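Local coordinates for O-methyltransferase (Coxiella burnetii, PDB 3TR6) that transfers a methyl group from S-adenosylmethionine to an oxygen of its substrate, at the interface of chains A and B. Numbering follows the deposited sequence. Chains: chain A/B, O-methyltransferase.

Contact 1: the interface of chains A and B. Residues chain A 58, 61-62, 64; chain B 63, 167, 222.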
loop_
_atom_site.group_PDB
_atom_site.type_symbol
_atom_site.label_atom_id
_atom_site.label_comp_id
_atom_site.label_asym_id
_atom_site.label_seq_id
_atom_site.Cartn_x
_atom_site.Cartn_y
_atom_site.Cartn_z
ATOM N N LEU A 58 5.825 -6.522 -2.043
ATOM C CA LEU A 58 4.464 -7.007 -1.861
ATOM C C LEU A 58 3.593 -6.663 -3.068
ATOM O O LEU A 58 2.732 -7.447 -3.459
ATOM C CB LEU A 58 3.846 -6.445 -0.577
ATOM C CG LEU A 58 2.506 -7.059 -0.144
ATOM C CD1 LEU A 58 2.671 -8.513 0.288
ATOM C CD2 LEU A 58 1.873 -6.250 0.973
ATOM N N LYS A 61 4.145 -9.015 -5.973
ATOM C CA LYS A 61 3.454 -10.276 -5.745
ATOM C C LYS A 61 1.943 -10.169 -5.965
ATOM O O LYS A 61 1.333 -11.062 -6.555
ATOM C CB LYS A 61 3.765 -10.815 -4.346
ATOM C CG LYS A 61 5.193 -11.326 -4.191
ATOM C CD LYS A 61 5.468 -11.785 -2.769
ATOM C CE LYS A 61 6.439 -12.961 -2.739
ATOM N NZ LYS A 61 7.812 -12.558 -2.326
ATOM N N LEU A 62 1.342 -9.078 -5.499
ATOM C CA LEU A 62 -0.100 -8.892 -5.642
ATOM C C LEU A 62 -0.513 -8.768 -7.103
ATOM O O LEU A 62 -1.530 -9.319 -7.525
ATOM C CB LEU A 62 -0.570 -7.670 -4.855
ATOM C CG LEU A 62 -0.752 -7.858 -3.349
ATOM C CD1 LEU A 62 -0.966 -6.518 -2.672
ATOM C CD2 LEU A 62 -1.907 -8.801 -3.061
ATOM N N GLN A 64 1.337 -9.836 -9.497
ATOM C CA GLN A 64 2.057 -10.857 -10.237
ATOM C C GLN A 64 2.744 -10.176 -11.414
ATOM O O GLN A 64 2.565 -10.563 -12.570
ATOM C CB GLN A 64 1.102 -11.942 -10.726
ATOM C CG GLN A 64 1.577 -13.342 -10.422
ATOM C CD GLN A 64 1.622 -13.618 -8.941
ATOM O OE1 GLN A 64 0.584 -13.701 -8.285
ATOM N NE2 GLN A 64 2.824 -13.750 -8.398
HETATM N N MSE B 63 -5.761 -5.687 -7.826
HETATM C CA MSE B 63 -5.960 -7.127 -7.841
HETATM C C MSE B 63 -7.084 -7.504 -8.783
HETATM O O MSE B 63 -7.241 -8.673 -9.131
HETATM C CB MSE B 63 -6.289 -7.637 -6.443
HETATM C CG MSE B 63 -5.267 -7.256 -5.409
HETATM SE SE MSE B 63 -5.776 -7.909 -3.661
HETATM C CE MSE B 63 -5.491 -9.821 -3.935
ATOM N N GLY B 167 -2.717 -16.054 -3.146
ATOM C CA GLY B 167 -2.419 -14.684 -3.520
ATOM C C GLY B 167 -3.495 -13.706 -3.082
ATOM O O GLY B 167 -3.445 -12.528 -3.428
ATOM N N ARG B 222 -0.667 -11.096 2.357
ATOM C CA ARG B 222 -0.945 -11.864 1.151
ATOM C C ARG B 222 -0.724 -13.357 1.386
ATOM O O ARG B 222 0.355 -13.774 1.807
ATOM C CB ARG B 222 -0.063 -11.376 0.002
ATOM C CG ARG B 222 -0.283 -12.107 -1.306
ATOM C CD ARG B 222 0.749 -11.704 -2.344
ATOM N NE ARG B 222 0.549 -12.431 -3.592
ATOM C CZ ARG B 222 1.080 -13.619 -3.855
ATOM N NH1 ARG B 222 1.855 -14.214 -2.958
ATOM N NH2 ARG B 222 0.837 -14.210 -5.017
HETATM O O HOH W 1 -1.924 -11.593 -5.328
#
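B:Arg222 of one chain lies against the end of a helix of the other, touching A:Lys61, A:Leu62 and A:Gln64. The apolar part is carried by its aliphatic stem. CG stands anti to the backbone N (chi1 -180°), and the chain runs extended to NE. CD therefore reaches CB of A:Lys61 at 3.7 Å. The same stem slides past A:Leu58 and A:Leu62, pointing the opposite way. The CD2 methyl of A:Leu62 also meets CE, the terminal methyl of selenomethionine B:Met63, at 3.8 Å.

CB of A:Lys61 covers the rim of one face of the guanidinium. CA of B:Gly167, from the arginine's own chain, covers the rim of the other.

A water carries one polar link across the interface. NE of B:Arg222 is 3.1 Å from water 1. That water also meets the backbone oxygens of A:Leu62 and, at 2.6 Å, B:Gly167. It thus links both chains. NH2 of B:Arg222 gives a weak hydrogen bond to OE1 of A:Gln64 at 3.3 Å, with the amide and guanidinium planes 67° apart.

The site joins the last turns of helix 50-63 and the residue just beyond it to strand 218-223, a loop glycine and helix 50-63 of the partner.

Contact 2: the interface of chains A and B. Residues chain A 176, 198-199, 202, 209, 211; chain B 18-19, 22-23.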
loop_
_atom_site.group_PDB
_atom_site.type_symbol
_atom_site.label_atom_id
_atom_site.label_comp_id
_atom_site.label_asym_id
_atom_site.label_seq_id
_atom_site.Cartn_x
_atom_site.Cartn_y
_atom_site.Cartn_z
ATOM N N LEU A 176 7.621 13.474 -0.372
ATOM C CA LEU A 176 7.431 14.289 0.827
ATOM C C LEU A 176 8.645 15.158 1.144
ATOM O O LEU A 176 8.534 16.154 1.860
ATOM C CB LEU A 176 7.059 13.423 2.037
ATOM C CG LEU A 176 5.686 12.751 1.968
ATOM C CD1 LEU A 176 5.387 11.963 3.238
ATOM C CD2 LEU A 176 4.595 13.779 1.699
ATOM N N ASN A 198 3.261 16.849 -7.291
ATOM C CA ASN A 198 2.257 16.232 -6.433
ATOM C C ASN A 198 0.844 16.697 -6.756
ATOM O O ASN A 198 -0.095 15.905 -6.728
ATOM C CB ASN A 198 2.575 16.479 -4.957
ATOM C CG ASN A 198 3.786 15.702 -4.480
ATOM O OD1 ASN A 198 4.150 14.680 -5.058
ATOM N ND2 ASN A 198 4.414 16.183 -3.413
ATOM N N GLN A 199 0.697 17.983 -7.062
ATOM C CA GLN A 199 -0.599 18.532 -7.451
ATOM C C GLN A 199 -1.021 18.009 -8.818
ATOM O O GLN A 199 -2.197 17.730 -9.051
ATOM C CB GLN A 199 -0.565 20.061 -7.462
ATOM C CG GLN A 199 -0.470 20.688 -6.079
ATOM C CD GLN A 199 -1.731 20.479 -5.244
ATOM O OE1 GLN A 199 -2.782 20.094 -5.766
ATOM N NE2 GLN A 199 -1.629 20.736 -3.939
ATOM N N TYR A 202 -2.227 14.411 -8.315
ATOM C CA TYR A 202 -3.488 14.458 -7.583
ATOM C C TYR A 202 -4.661 14.834 -8.495
ATOM O O TYR A 202 -5.793 14.391 -8.287
ATOM C CB TYR A 202 -3.377 15.446 -6.416
ATOM C CG TYR A 202 -4.658 15.644 -5.643
ATOM C CD1 TYR A 202 -5.263 14.582 -4.987
ATOM C CD2 TYR A 202 -5.257 16.895 -5.564
ATOM C CE1 TYR A 202 -6.435 14.757 -4.279
ATOM C CE2 TYR A 202 -6.428 17.082 -4.858
ATOM C CZ TYR A 202 -7.013 16.009 -4.216
ATOM O OH TYR A 202 -8.178 16.187 -3.508
HETATM N N MSE A 209 -4.820 7.064 -7.582
HETATM C CA MSE A 209 -3.592 7.206 -6.808
HETATM C C MSE A 209 -3.770 7.203 -5.296
HETATM O O MSE A 209 -4.887 7.202 -4.775
HETATM C CB MSE A 209 -2.811 8.447 -7.262
HETATM C CG MSE A 209 -3.581 9.759 -7.172
HETATM SE SE MSE A 209 -3.533 10.554 -5.390
HETATM C CE MSE A 209 -1.643 11.034 -5.299
ATOM N N LEU A 211 -1.043 8.323 -1.650
ATOM C CA LEU A 211 0.281 8.687 -1.161
ATOM C C LEU A 211 0.548 8.023 0.188
ATOM O O LEU A 211 -0.033 8.402 1.208
ATOM C CB LEU A 211 0.420 10.205 -1.055
ATOM C CG LEU A 211 1.839 10.778 -1.008
ATOM C CD1 LEU A 211 1.804 12.284 -1.230
ATOM C CD2 LEU A 211 2.545 10.440 0.300
ATOM N N TYR B 18 -0.943 18.207 4.499
ATOM C CA TYR B 18 -0.449 18.373 3.141
ATOM C C TYR B 18 -0.685 17.099 2.341
ATOM O O TYR B 18 -1.045 17.148 1.166
ATOM C CB TYR B 18 1.039 18.732 3.133
ATOM C CG TYR B 18 1.639 18.650 1.754
ATOM C CD1 TYR B 18 1.494 19.696 0.856
ATOM C CD2 TYR B 18 2.322 17.511 1.336
ATOM C CE1 TYR B 18 2.019 19.621 -0.410
ATOM C CE2 TYR B 18 2.852 17.429 0.063
ATOM C CZ TYR B 18 2.696 18.489 -0.805
ATOM O OH TYR B 18 3.215 18.437 -2.078
ATOM N N LEU B 19 -0.476 15.958 2.987
ATOM C CA LEU B 19 -0.658 14.666 2.335
ATOM C C LEU B 19 -2.091 14.504 1.844
ATOM O O LEU B 19 -2.323 14.094 0.706
ATOM C CB LEU B 19 -0.275 13.529 3.285
ATOM C CG LEU B 19 -0.361 12.096 2.767
ATOM C CD1 LEU B 19 0.628 11.210 3.503
ATOM C CD2 LEU B 19 -1.777 11.546 2.896
ATOM N N VAL B 22 -2.876 16.468 -1.316
ATOM C CA VAL B 22 -2.326 15.990 -2.577
ATOM C C VAL B 22 -2.615 14.518 -2.841
ATOM O O VAL B 22 -2.032 13.928 -3.750
ATOM C CB VAL B 22 -0.801 16.224 -2.669
ATOM C CG1 VAL B 22 -0.497 17.709 -2.653
ATOM C CG2 VAL B 22 -0.072 15.495 -1.542
ATOM N N SER B 23 -3.512 13.923 -2.058
ATOM C CA SER B 23 -3.825 12.510 -2.250
ATOM C C SER B 23 -5.305 12.145 -2.088
ATOM O O SER B 23 -5.829 11.335 -2.853
ATOM C CB SER B 23 -2.953 11.630 -1.342
ATOM O OG SER B 23 -3.385 11.673 0.004
HETATM O O HOH W 2 0.292 13.529 -5.508
#
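B:Val22 packs among A:Asn198, A:Gln199, A:Tyr202 and A:Leu211. Its two methyls part ways. CG1 meets NE2 of A:Gln199 at 3.5 Å. CG2 meets CD1 of A:Leu211 at 3.7 Å. The backbone of B:Val22 and B:Ser23 passes over one face of the A:Tyr202 ring, off-centre toward its CD1 rim, where CD1 lies 3.7 Å from CA of B:Ser23. The selenium of A:Met209 approaches that same CA.

A:Leu211 is wedged between neighbours. Its CB faces CB of B:Ser23 at 3.7 Å. Its CD2 lies 3.8 Å from CD1 of B:Leu19, and the two side chains cross obliquely.

At the tip of A:Asn198, the amide ND2 donates to the phenol OH of B:Tyr18 at 2.9 Å. The bond is nearly straight, 171° at the hydrogen. OH lies in the amide plane, and ND2 comes to the ring edge, with amide and ring 58° apart. B:Tyr18 has CG anti to its backbone N (chi1 169°), which sends the hydroxyl toward A:Asn198.

Further out, water 2 joins the backbone oxygens of A:Asn198 and B:Val22. The hydroxyl OG of B:Ser23 turns back to O of B:Leu19 at 2.7 Å, approaching from above the carbonyl plane. This ties the loop to the helix before it.

The end of helix 13-21 and the following loop of chain B thus rest on helix 189-203 and strand 207-212 of chain A.

Contact 3: the interface of chains A and B. Residues chain A 23, 51, 54-55, 58; chain B 209-210.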
loop_
_atom_site.group_PDB
_atom_site.type_symbol
_atom_site.label_atom_id
_atom_site.label_comp_id
_atom_site.label_asym_id
_atom_site.label_seq_id
_atom_site.Cartn_x
_atom_site.Cartn_y
_atom_site.Cartn_z
ATOM N N SER A 23 6.800 -5.682 11.485
ATOM C CA SER A 23 6.544 -5.693 10.047
ATOM C C SER A 23 7.775 -5.953 9.171
ATOM O O SER A 23 7.687 -6.678 8.180
ATOM C CB SER A 23 5.836 -4.403 9.608
ATOM O OG SER A 23 6.724 -3.303 9.570
ATOM N N GLU A 51 11.716 -0.720 4.679
ATOM C CA GLU A 51 10.275 -0.898 4.808
ATOM C C GLU A 51 9.526 -0.489 3.542
ATOM O O GLU A 51 8.512 -1.094 3.198
ATOM C CB GLU A 51 9.726 -0.144 6.023
ATOM C CG GLU A 51 9.870 1.366 5.956
ATOM C CD GLU A 51 11.166 1.861 6.562
ATOM O OE1 GLU A 51 12.182 1.148 6.467
ATOM O OE2 GLU A 51 11.169 2.964 7.145
ATOM N N GLN A 54 10.071 -3.199 0.967
ATOM C CA GLN A 54 9.269 -4.364 1.308
ATOM C C GLN A 54 7.850 -4.230 0.771
ATOM O O GLN A 54 7.245 -5.214 0.342
ATOM C CB GLN A 54 9.249 -4.579 2.820
ATOM C CG GLN A 54 8.374 -5.731 3.263
ATOM C CD GLN A 54 8.616 -6.114 4.704
ATOM O OE1 GLN A 54 9.749 -6.076 5.184
ATOM N NE2 GLN A 54 7.549 -6.482 5.408
ATOM N N LEU A 55 7.327 -3.007 0.798
ATOM C CA LEU A 55 6.014 -2.714 0.242
ATOM C C LEU A 55 6.021 -2.910 -1.268
ATOM O O LEU A 55 5.055 -3.414 -1.838
ATOM C CB LEU A 55 5.602 -1.279 0.583
ATOM C CG LEU A 55 4.451 -0.656 -0.218
ATOM C CD1 LEU A 55 3.153 -1.441 -0.036
ATOM C CD2 LEU A 55 4.258 0.801 0.175
ATOM N N LEU A 58 5.825 -6.522 -2.043
ATOM C CA LEU A 58 4.464 -7.007 -1.861
ATOM C C LEU A 58 3.593 -6.663 -3.068
ATOM O O LEU A 58 2.732 -7.447 -3.459
ATOM C CB LEU A 58 3.846 -6.445 -0.577
ATOM C CG LEU A 58 2.506 -7.059 -0.144
ATOM C CD1 LEU A 58 2.671 -8.513 0.288
ATOM C CD2 LEU A 58 1.873 -6.250 0.973
HETATM N N MSE B 209 3.678 -9.927 4.308
HETATM C CA MSE B 209 2.941 -8.839 4.940
HETATM C C MSE B 209 3.654 -7.494 4.963
HETATM O O MSE B 209 4.819 -7.372 4.580
HETATM C CB MSE B 209 2.494 -9.242 6.352
HETATM C CG MSE B 209 3.622 -9.657 7.289
HETATM SE SE MSE B 209 4.496 -8.139 8.152
HETATM C CE MSE B 209 3.039 -7.535 9.301
ATOM N N ILE B 210 2.920 -6.485 5.410
ATOM C CA ILE B 210 3.437 -5.136 5.540
ATOM C C ILE B 210 2.475 -4.393 6.456
ATOM O O ILE B 210 1.280 -4.693 6.477
ATOM C CB ILE B 210 3.515 -4.438 4.171
ATOM C CG1 ILE B 210 4.397 -3.188 4.240
ATOM C CG2 ILE B 210 2.128 -4.084 3.671
ATOM C CD1 ILE B 210 5.870 -3.485 4.373
#
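A:Gln54 reaches from helix 50-63 to B:Met209 and B:Ile210 of the partner strand. Its CB lies 3.9 Å from CD1 of B:Ile210. CG stands anti to the backbone N (chi1 177°), which puts it 3.5 Å from the same CD1 methyl of B:Ile210. The extended chain then takes the amide on to B:Met209. The two side chains of A:Gln54 and B:Ile210 slide past each other in opposite directions. The amide carbon CD still touches the CD1 methyl, and the amide nitrogen NE2 of A:Gln54 lies 3.6 Å from CD1 of B:Ile210.

At the tip, NE2 gives two hydrogen bonds. One goes across the interface to the backbone O of B:Met209 at 3.0 Å. The other stays in chain A and goes to the backbone O of A:Ser23 at 2.8 Å. Both acceptors lie close to the amide plane. The pair should fix the rotation of the amide. It also joins a loop of chain A and a strand of chain B through one nitrogen. The donor stands above the A:Ser23 carbonyl plane and is tilted 30° from that of B:Met209.

B:Ile210 has its CG1 branch anti to the backbone N (chi1 -164°), toward A:Gln54. Its other branch, CG2, meets CD2 of A:Leu58 at 3.5 Å. Backbone atoms of A:Glu51 and A:Leu55 border the CD1 methyl more loosely.

In the twin of the pair A:Met209 and B:Ser23, SE of selenomethionine B:Met209 lies 3.5 Å from the backbone O of A:Ser23.

Contact 1 and contact 3 are neighbours, with the centres of their C-alpha atoms about 12 Å apart. They share A:Leu58, and helix 50-63 of chain A runs through both. Contact 2 lies farther off, about 24 Å from contact 1 and 21 Å from contact 3 between C-alpha centres. It uses strand 207-212 of chain A, the strand that chain B supplies in contact 3. Residues 23 and 209 also recur there with the chains exchanged. Two-fold symmetry repeats each contact, so helix 50-63 and strand 207-212 of each chain meet the other chain. This fits a dimer, though the structure alone does not prove one.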